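Techylectin-5A (Tachypleus tridentatus, PDB 1JC9) agglutinates bacteria and human erythrocytes as an innate-immunity lectin that recognises acetyl groups on their surfaces. Local coordinates at residues Lys107-Tyr112 with Glu163-Leu168; Leu114-Gly117 with Phe123-Gly126; Leu171-Tyr176 with Asn182-His187. All coordinates share one frame; numbering follows the deposited sequence.

Contact 1. Residues Lys107-Tyr112 with Glu163-Leu168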
loop_
_atom_site.group_PDB
_atom_site.type_symbol
_atom_site.label_atom_id
_atom_site.label_comp_id
_atom_site.label_asym_id
_atom_site.label_seq_id
_atom_site.Cartn_x
_atom_site.Cartn_y
_atom_site.Cartn_z
ATOM N N LYS A 107 9.045 -7.778 7.881
ATOM C CA LYS A 107 10.419 -7.309 7.719
ATOM C C LYS A 107 10.710 -6.015 8.467
ATOM O O LYS A 107 9.798 -5.280 8.824
ATOM C CB LYS A 107 10.730 -7.104 6.233
ATOM C CG LYS A 107 10.611 -8.358 5.375
ATOM C CD LYS A 107 11.243 -8.129 4.009
ATOM C CE LYS A 107 11.014 -9.300 3.063
ATOM N NZ LYS A 107 11.454 -10.589 3.662
ATOM N N PRO A 108 11.999 -5.715 8.699
ATOM C CA PRO A 108 12.431 -4.506 9.406
ATOM C C PRO A 108 12.393 -3.216 8.587
ATOM O O PRO A 108 12.157 -3.232 7.379
ATOM C CB PRO A 108 13.846 -4.858 9.845
ATOM C CG PRO A 108 14.330 -5.671 8.689
ATOM C CD PRO A 108 13.152 -6.593 8.427
ATOM N N TRP A 109 12.644 -2.106 9.276
ATOM C CA TRP A 109 12.646 -0.764 8.700
ATOM C C TRP A 109 13.415 -0.625 7.391
ATOM O O TRP A 109 12.916 -0.030 6.430
ATOM C CB TRP A 109 13.200 0.224 9.731
ATOM C CG TRP A 109 13.110 1.669 9.332
ATOM C CD1 TRP A 109 14.058 2.402 8.673
ATOM C CD2 TRP A 109 12.022 2.563 9.596
ATOM N NE1 TRP A 109 13.629 3.699 8.518
ATOM C CE2 TRP A 109 12.383 3.824 9.073
ATOM C CE3 TRP A 109 10.778 2.420 10.226
ATOM C CZ2 TRP A 109 11.542 4.940 9.163
ATOM C CZ3 TRP A 109 9.944 3.527 10.315
ATOM C CH2 TRP A 109 10.331 4.771 9.786
ATOM N N LYS A 110 14.629 -1.165 7.346
ATOM C CA LYS A 110 15.442 -1.064 6.139
ATOM C C LYS A 110 14.747 -1.632 4.901
ATOM O O LYS A 110 14.811 -1.046 3.818
ATOM C CB LYS A 110 16.783 -1.776 6.332
ATOM C CG LYS A 110 17.682 -1.688 5.102
ATOM C CD LYS A 110 19.035 -2.343 5.319
ATOM C CE LYS A 110 19.905 -2.195 4.077
ATOM N NZ LYS A 110 21.254 -2.792 4.266
ATOM N N ASN A 111 14.088 -2.774 5.056
ATOM C CA ASN A 111 13.398 -3.402 3.936
ATOM C C ASN A 111 12.209 -2.573 3.465
ATOM O O ASN A 111 11.968 -2.443 2.263
ATOM C CB ASN A 111 12.941 -4.808 4.329
ATOM C CG ASN A 111 14.106 -5.765 4.503
ATOM O OD1 ASN A 111 14.801 -6.095 3.539
ATOM N ND2 ASN A 111 14.334 -6.205 5.732
ATOM N N TYR A 112 11.463 -2.013 4.411
ATOM C CA TYR A 112 10.316 -1.193 4.057
ATOM C C TYR A 112 10.758 0.132 3.456
ATOM O O TYR A 112 10.044 0.731 2.649
ATOM C CB TYR A 112 9.430 -0.975 5.283
ATOM C CG TYR A 112 8.378 -2.049 5.416
ATOM C CD1 TYR A 112 7.235 -2.022 4.621
ATOM C CD2 TYR A 112 8.556 -3.128 6.280
ATOM C CE1 TYR A 112 6.288 -3.045 4.676
ATOM C CE2 TYR A 112 7.611 -4.166 6.344
ATOM C CZ TYR A 112 6.483 -4.114 5.536
ATOM O OH TYR A 112 5.552 -5.135 5.569
ATOM N N GLU A 163 5.457 11.783 4.365
ATOM C CA GLU A 163 6.615 12.656 4.493
ATOM C C GLU A 163 7.858 11.784 4.364
ATOM O O GLU A 163 7.731 10.563 4.252
ATOM C CB GLU A 163 6.558 13.387 5.839
ATOM C CG GLU A 163 5.360 14.340 5.915
ATOM C CD GLU A 163 5.231 15.070 7.240
ATOM O OE1 GLU A 163 6.248 15.586 7.745
ATOM O OE2 GLU A 163 4.101 15.143 7.770
ATOM N N ASN A 164 9.049 12.384 4.364
ATOM C CA ASN A 164 10.261 11.589 4.206
ATOM C C ASN A 164 10.667 10.831 5.464
ATOM O O ASN A 164 9.987 10.897 6.487
ATOM C CB ASN A 164 11.433 12.447 3.698
ATOM C CG ASN A 164 11.874 13.504 4.691
ATOM O OD1 ASN A 164 11.823 13.305 5.906
ATOM N ND2 ASN A 164 12.339 14.628 4.172
ATOM N N GLU A 165 11.778 10.108 5.379
ATOM C CA GLU A 165 12.253 9.302 6.496
ATOM C C GLU A 165 12.496 10.056 7.796
ATOM O O GLU A 165 12.223 9.522 8.872
ATOM C CB GLU A 165 13.519 8.529 6.102
ATOM C CG GLU A 165 13.991 7.576 7.205
ATOM C CD GLU A 165 15.107 6.649 6.764
ATOM O OE1 GLU A 165 15.782 6.955 5.759
ATOM O OE2 GLU A 165 15.315 5.616 7.436
ATOM N N ASP A 166 13.002 11.285 7.711
ATOM C CA ASP A 166 13.260 12.072 8.915
ATOM C C ASP A 166 11.977 12.263 9.703
ATOM O O ASP A 166 11.991 12.337 10.931
ATOM C CB ASP A 166 13.840 13.444 8.562
ATOM C CG ASP A 166 15.226 13.352 7.974
ATOM O OD1 ASP A 166 16.033 12.556 8.498
ATOM O OD2 ASP A 166 15.513 14.078 6.997
ATOM N N TYR A 167 10.866 12.344 8.985
ATOM C CA TYR A 167 9.571 12.523 9.617
ATOM C C TYR A 167 8.850 11.197 9.765
ATOM O O TYR A 167 7.630 11.156 9.914
ATOM C CB TYR A 167 8.735 13.506 8.803
ATOM C CG TYR A 167 9.279 14.906 8.897
ATOM C CD1 TYR A 167 9.022 15.696 10.017
ATOM C CD2 TYR A 167 10.127 15.414 7.909
ATOM C CE1 TYR A 167 9.598 16.958 10.156
ATOM C CE2 TYR A 167 10.711 16.675 8.042
ATOM C CZ TYR A 167 10.440 17.437 9.169
ATOM O OH TYR A 167 11.021 18.675 9.319
ATOM N N LEU A 168 9.623 10.116 9.710
ATOM C CA LEU A 168 9.101 8.762 9.865
ATOM C C LEU A 168 7.961 8.388 8.906
ATOM O O LEU A 168 7.025 7.687 9.289
ATOM C CB LEU A 168 8.653 8.559 11.317
ATOM C CG LEU A 168 9.694 8.933 12.382
ATOM C CD1 LEU A 168 9.094 8.759 13.764
ATOM C CD2 LEU A 168 10.936 8.065 12.227
#
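Trp109 and Glu165 meet through one strong polar bond: the indole NE1 gives its hydrogen to Glu165 OE2 over 2.8 Å, and the bond is nearly straight, with 169° at the hydrogen. OE2 lies close to the indole plane, so the N-H points squarely at the oxygen. On the glutamate the approach is less regular, for NE1 comes to the anti side of OE2, 31° out of the carboxylate plane. Beside this bond the far end of the benzo ring reaches Leu168, where Trp109 CH2 lies 4.1 Å from the methyl CD2; the two side chains run at about a right angle, and the contact is thin and apolar. Glu165 gets there by length: CG stands anti to its backbone N (chi1 -175°) and the chain stays extended beyond it, carrying the carboxylate from the 3-10 turn 165-166 across to the first turn of helix 109-114. Leu168 N is tied back to Glu165 O at 2.8 Å, which keeps the two touching residues of this loop together. Farther out, Glu165 OE1 forms a salt bridge with Lys113 of the same helix, Asp196 OD1 accepts from the backbone N of Trp109, and Lys197 makes a cation-pi contact with the indole. The carboxylate is therefore shared, one oxygen for the neutral indole and the other for a lysine, and both partners would be expected to favour its ionised form while tying the loop after strand 152-162 to the helix.

Contact 2. Residues Leu114-Gly117 with Phe123-Gly126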
loop_
_atom_site.group_PDB
_atom_site.type_symbol
_atom_site.label_atom_id
_atom_site.label_comp_id
_atom_site.label_asym_id
_atom_site.label_seq_id
_atom_site.Cartn_x
_atom_site.Cartn_y
_atom_site.Cartn_z
ATOM N N LEU A 114 13.584 0.572 1.555
ATOM C CA LEU A 114 14.058 0.316 0.198
ATOM C C LEU A 114 13.082 -0.439 -0.705
ATOM O O LEU A 114 13.174 -0.345 -1.932
ATOM C CB LEU A 114 15.385 -0.450 0.251
ATOM C CG LEU A 114 16.556 0.269 0.934
ATOM C CD1 LEU A 114 17.746 -0.669 1.026
ATOM C CD2 LEU A 114 16.912 1.534 0.159
ATOM N N GLY A 115 12.158 -1.185 -0.107
ATOM C CA GLY A 115 11.207 -1.945 -0.897
ATOM C C GLY A 115 11.678 -3.378 -1.061
ATOM O O GLY A 115 12.868 -3.667 -0.926
ATOM N N PHE A 116 10.748 -4.282 -1.339
ATOM C CA PHE A 116 11.092 -5.684 -1.517
ATOM C C PHE A 116 10.007 -6.404 -2.309
ATOM O O PHE A 116 8.872 -5.930 -2.389
ATOM C CB PHE A 116 11.302 -6.351 -0.146
ATOM C CG PHE A 116 10.128 -6.224 0.790
ATOM C CD1 PHE A 116 9.086 -7.146 0.752
ATOM C CD2 PHE A 116 10.068 -5.189 1.717
ATOM C CE1 PHE A 116 8.002 -7.042 1.623
ATOM C CE2 PHE A 116 8.986 -5.073 2.596
ATOM C CZ PHE A 116 7.951 -6.005 2.547
ATOM N N GLY A 117 10.367 -7.538 -2.908
ATOM C CA GLY A 117 9.412 -8.306 -3.685
ATOM C C GLY A 117 9.479 -8.017 -5.173
ATOM O O GLY A 117 10.209 -7.125 -5.612
ATOM N N PHE A 123 4.577 -7.487 -3.346
ATOM C CA PHE A 123 5.687 -6.587 -3.043
ATOM C C PHE A 123 5.257 -5.316 -2.316
ATOM O O PHE A 123 4.070 -5.053 -2.136
ATOM C CB PHE A 123 6.360 -6.154 -4.345
ATOM C CG PHE A 123 5.536 -5.175 -5.146
ATOM C CD1 PHE A 123 4.379 -5.592 -5.805
ATOM C CD2 PHE A 123 5.874 -3.822 -5.178
ATOM C CE1 PHE A 123 3.569 -4.677 -6.481
ATOM C CE2 PHE A 123 5.070 -2.895 -5.851
ATOM C CZ PHE A 123 3.916 -3.322 -6.502
ATOM N N TRP A 124 6.262 -4.542 -1.911
ATOM C CA TRP A 124 6.094 -3.247 -1.264
ATOM C C TRP A 124 7.106 -2.401 -2.024
ATOM O O TRP A 124 8.297 -2.700 -2.007
ATOM C CB TRP A 124 6.466 -3.295 0.220
ATOM C CG TRP A 124 6.380 -1.935 0.874
ATOM C CD1 TRP A 124 7.423 -1.118 1.214
ATOM C CD2 TRP A 124 5.184 -1.235 1.246
ATOM N NE1 TRP A 124 6.948 0.049 1.777
ATOM C CE2 TRP A 124 5.578 0.001 1.808
ATOM C CE3 TRP A 124 3.817 -1.533 1.160
ATOM C CZ2 TRP A 124 4.654 0.936 2.283
ATOM C CZ3 TRP A 124 2.898 -0.599 1.634
ATOM C CH2 TRP A 124 3.325 0.620 2.188
ATOM N N LEU A 125 6.635 -1.357 -2.700
ATOM C CA LEU A 125 7.516 -0.523 -3.509
ATOM C C LEU A 125 8.702 0.105 -2.784
ATOM O O LEU A 125 9.783 0.214 -3.354
ATOM C CB LEU A 125 6.700 0.575 -4.206
ATOM C CG LEU A 125 7.424 1.344 -5.313
ATOM C CD1 LEU A 125 7.773 0.389 -6.457
ATOM C CD2 LEU A 125 6.541 2.475 -5.820
ATOM N N GLY A 126 8.508 0.523 -1.536
ATOM C CA GLY A 126 9.589 1.159 -0.793
ATOM C C GLY A 126 9.155 2.549 -0.366
ATOM O O GLY A 126 8.678 3.327 -1.190
#
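Phe116 and Trp124 face each other as an antiparallel hydrogen-bonded pair, the centre of a short beta hairpin. Phe116 N donates to Trp124 O, and Trp124 N donates back to Phe116 O, each over 3.0 Å; the second bond is the straighter, at 167°, and the first has its donor in the carbonyl plane. Both side chains rise on the same face of the sheet. There the Phe116 ring lays one face over Trp124 CB, which sits 3.8 Å above the ring plane, displaced toward the rim, in a CH-pi contact. Phe116 reaches there with CG between its backbone N and carbonyl carbon (chi1 56°), whereas Trp124 carries its indole off, and the two aromatic systems lie only obliquely to each other. Packing is tight where backbone meets backbone: Gly115 CA comes within 3.2 Å of Trp124 O, and Gly115 and Gly126, both with positive phi, have their CA atoms 3.5 Å apart. Phe116 O lies equally close, 3.2 Å, to Phe123 CB. Residues 123-126 are buried; Phe123 and Leu125 pack on strand 89-95, while Trp124, on the face of Phe116, meets Tyr112 edge-to-face. By contrast, Leu114 points away from the facing segment into an exposed position, and toward the hairpin turn Gly117 is exposed too, its contact reduced to atoms such as Gly117 C against Phe123 CB at 3.7 Å. Two reciprocal amide bonds thus fix the register, and the N-H and C=O groups of the pair satisfy each other; within the two segments the hold comes from these bonds, close glycine backbone and one CH-pi contact, with no charged side chain bridging the strands.

Contact 3. Residues Leu171-Tyr176 with Asn182-His187. With NAG (2-acetamido-2-deoxy-beta-D-glucopyranose), chain B.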
loop_
_atom_site.group_PDB
_atom_site.type_symbol
_atom_site.label_atom_id
_atom_site.label_comp_id
_atom_site.label_asym_id
_atom_site.label_seq_id
_atom_site.Cartn_x
_atom_site.Cartn_y
_atom_site.Cartn_z
ATOM N N LEU A 171 1.878 9.595 7.491
ATOM C CA LEU A 171 0.796 9.505 6.510
ATOM C C LEU A 171 -0.174 10.688 6.451
ATOM O O LEU A 171 -0.546 11.250 7.477
ATOM C CB LEU A 171 -0.010 8.231 6.769
ATOM C CG LEU A 171 -1.239 7.989 5.884
ATOM C CD1 LEU A 171 -0.806 7.610 4.474
ATOM C CD2 LEU A 171 -2.071 6.874 6.489
ATOM N N HIS A 172 -0.581 11.041 5.234
ATOM C CA HIS A 172 -1.537 12.119 4.982
ATOM C C HIS A 172 -2.583 11.613 3.985
ATOM O O HIS A 172 -2.233 11.166 2.894
ATOM C CB HIS A 172 -0.836 13.335 4.371
ATOM C CG HIS A 172 0.076 14.052 5.314
ATOM N ND1 HIS A 172 -0.362 15.050 6.156
ATOM C CD2 HIS A 172 1.397 13.899 5.565
ATOM C CE1 HIS A 172 0.651 15.483 6.886
ATOM N NE2 HIS A 172 1.730 14.800 6.547
ATOM N N ILE A 173 -3.856 11.659 4.358
ATOM C CA ILE A 173 -4.926 11.236 3.459
ATOM C C ILE A 173 -6.142 12.135 3.615
ATOM O O ILE A 173 -6.440 12.606 4.715
ATOM C CB ILE A 173 -5.376 9.775 3.706
ATOM C CG1 ILE A 173 -5.551 9.524 5.202
ATOM C CG2 ILE A 173 -4.388 8.801 3.070
ATOM C CD1 ILE A 173 -6.119 8.155 5.514
ATOM N N GLY A 174 -6.835 12.370 2.502
ATOM C CA GLY A 174 -8.023 13.203 2.509
ATOM C C GLY A 174 -9.309 12.392 2.567
ATOM O O GLY A 174 -9.347 11.300 3.144
ATOM N N ASN A 175 -10.360 12.916 1.943
ATOM C CA ASN A 175 -11.671 12.266 1.950
ATOM C C ASN A 175 -11.769 10.872 1.350
ATOM O O ASN A 175 -11.125 10.542 0.352
ATOM C CB ASN A 175 -12.709 13.168 1.277
ATOM C CG ASN A 175 -12.925 14.466 2.028
ATOM O OD1 ASN A 175 -13.126 14.466 3.242
ATOM N ND2 ASN A 175 -12.892 15.581 1.310
ATOM N N TYR A 176 -12.621 10.074 1.982
ATOM C CA TYR A 176 -12.889 8.699 1.599
ATOM C C TYR A 176 -14.127 8.586 0.704
ATOM O O TYR A 176 -15.022 9.425 0.745
ATOM C CB TYR A 176 -13.113 7.870 2.867
ATOM C CG TYR A 176 -13.885 6.585 2.651
ATOM C CD1 TYR A 176 -13.243 5.425 2.221
ATOM C CD2 TYR A 176 -15.270 6.540 2.847
ATOM C CE1 TYR A 176 -13.956 4.251 1.992
ATOM C CE2 TYR A 176 -15.995 5.373 2.617
ATOM C CZ TYR A 176 -15.328 4.232 2.190
ATOM O OH TYR A 176 -16.026 3.068 1.967
ATOM N N ASN A 182 -14.578 2.659 5.480
ATOM C CA ASN A 182 -13.431 3.504 5.782
ATOM C C ASN A 182 -12.546 2.957 6.902
ATOM O O ASN A 182 -12.647 3.397 8.044
ATOM C CB ASN A 182 -13.928 4.900 6.155
ATOM C CG ASN A 182 -12.806 5.901 6.307
ATOM O OD1 ASN A 182 -11.635 5.580 6.101
ATOM N ND2 ASN A 182 -13.158 7.130 6.665
ATOM N N SER A 183 -11.665 2.014 6.577
ATOM C CA SER A 183 -10.787 1.441 7.594
ATOM C C SER A 183 -9.339 1.935 7.532
ATOM O O SER A 183 -8.490 1.451 8.278
ATOM C CB SER A 183 -10.811 -0.087 7.519
ATOM O OG SER A 183 -12.101 -0.593 7.840
ATOM N N PHE A 184 -9.052 2.888 6.650
ATOM C CA PHE A 184 -7.698 3.439 6.539
ATOM C C PHE A 184 -7.692 4.835 7.164
ATOM O O PHE A 184 -6.651 5.346 7.590
ATOM C CB PHE A 184 -7.280 3.528 5.063
ATOM C CG PHE A 184 -5.813 3.817 4.847
ATOM C CD1 PHE A 184 -4.833 3.029 5.445
ATOM C CD2 PHE A 184 -5.413 4.838 3.990
ATOM C CE1 PHE A 184 -3.478 3.248 5.187
ATOM C CE2 PHE A 184 -4.058 5.065 3.723
ATOM C CZ PHE A 184 -3.091 4.266 4.322
ATOM N N GLY A 185 -8.875 5.436 7.228
ATOM C CA GLY A 185 -9.012 6.776 7.772
ATOM C C GLY A 185 -8.385 7.023 9.131
ATOM O O GLY A 185 -7.758 8.061 9.341
ATOM N N ARG A 186 -8.538 6.082 10.056
ATOM C CA ARG A 186 -7.990 6.269 11.395
ATOM C C ARG A 186 -6.469 6.355 11.423
ATOM O O ARG A 186 -5.883 6.825 12.398
ATOM C CB ARG A 186 -8.454 5.144 12.326
ATOM C CG ARG A 186 -8.334 5.498 13.806
ATOM C CD ARG A 186 -8.980 4.449 14.708
ATOM N NE ARG A 186 -8.153 3.257 14.886
ATOM C CZ ARG A 186 -8.517 2.200 15.609
ATOM N NH1 ARG A 186 -9.696 2.182 16.218
ATOM N NH2 ARG A 186 -7.699 1.164 15.737
ATOM N N HIS A 187 -5.828 5.916 10.350
ATOM C CA HIS A 187 -4.371 5.928 10.281
ATOM C C HIS A 187 -3.777 7.267 9.861
ATOM O O HIS A 187 -2.575 7.490 9.990
ATOM C CB HIS A 187 -3.917 4.804 9.348
ATOM C CG HIS A 187 -4.241 3.442 9.875
ATOM N ND1 HIS A 187 -3.434 2.786 10.782
ATOM C CD2 HIS A 187 -5.329 2.655 9.703
ATOM C CE1 HIS A 187 -4.014 1.656 11.146
ATOM N NE2 HIS A 187 -5.166 1.554 10.507
HETATM C C1 NAG B . -9.387 -1.673 18.132
HETATM C C2 NAG B . -8.032 -2.393 18.589
HETATM C C3 NAG B . -8.212 -2.877 20.079
HETATM C C4 NAG B . -8.416 -1.625 20.901
HETATM C C5 NAG B . -9.713 -0.901 20.389
HETATM C C6 NAG B . -9.977 0.399 21.155
HETATM C C7 NAG B . -6.687 -3.466 16.892
HETATM C C8 NAG B . -6.356 -4.600 15.973
HETATM N N2 NAG B . -7.790 -3.555 17.719
HETATM O O1 NAG B . -9.340 -1.177 16.757
HETATM O O3 NAG B . -7.030 -3.523 20.550
HETATM O O4 NAG B . -8.581 -1.988 22.319
HETATM O O5 NAG B . -9.635 -0.524 18.980
HETATM O O6 NAG B . -11.199 0.909 20.534
HETATM O O7 NAG B . -5.932 -2.463 16.873
#
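Phe184 holds its ring anti to the backbone N (chi1 -168°), and Leu171 does the same with its CG (chi1 177°), which sends the two side chains at each other from opposite directions. Leu171 CD2 meets the rim carbon Phe184 CZ at 3.5 Å, and the same methyl also lies 3.6 Å from His187 O. Ile173 CD1 reaches Phe184 CD2 at 3.7 Å and the backbone oxygen of that residue, while CG2 touches CE2 of the ring. Both aliphatic chains thus press obliquely on one ring, which also meets Phe143 edge-to-face. A second meeting point lies at the other end of the two segments. Tyr176 and Asn182 slide past each other with ring and amide planes 3° apart, stacked, and Asn182 CB sits 3.8 Å above the tyrosine ring, over its centre. Asn182 OD1 accepts two hydrogen bonds, one from Gly185 N at 3.0 Å, an Asx motif, and one from Tyr157 OH, while Tyr176 OH is bound by the backbone N of Gly181. Arg186 points away from this packing and brings its guanidinium edge to the sugar. Arg186 NH2 donates to NAG O1 over 3.0 Å; the bond from NH1 to the same oxygen is weak. NAG is also hydrogen-bonded to Tyr236 OH, Tyr248 OH and the backbone N of Cys219 and of His220. Leu171 of strand 171-172 and Ile173 just after it thus pack on Phe184, directly before the 3-10 segment 185-187 that carries Arg186 of the acetyl-sugar pocket in this fibrinogen-related lectin domain.

How the contacts relate
The three contacts lie within one fibrinogen C-terminal domain. Contact 2 is nested inside the chain loop closed by contact 1, and contact 3 follows both. Contacts 1 and 2 have centres about 11 Å apart and are directly continuous, since helix 109-114 runs into strand 116-117 and Lys107 and Asn111 pack on Phe116. Contact 3 is about 19 Å from contact 1 and 22 Å from contact 2, between centres, across the chain's centre from contact 2; a probable hydrogen bond between His172 NE2 and Glu163 OE2 joins it to contact 1. Contacts 2 and 3 share the large antiparallel sheet. Contacts 1 and 2 are structural, while contact 3 joins the sheet to the loop that supplies Arg186 to the sugar pocket.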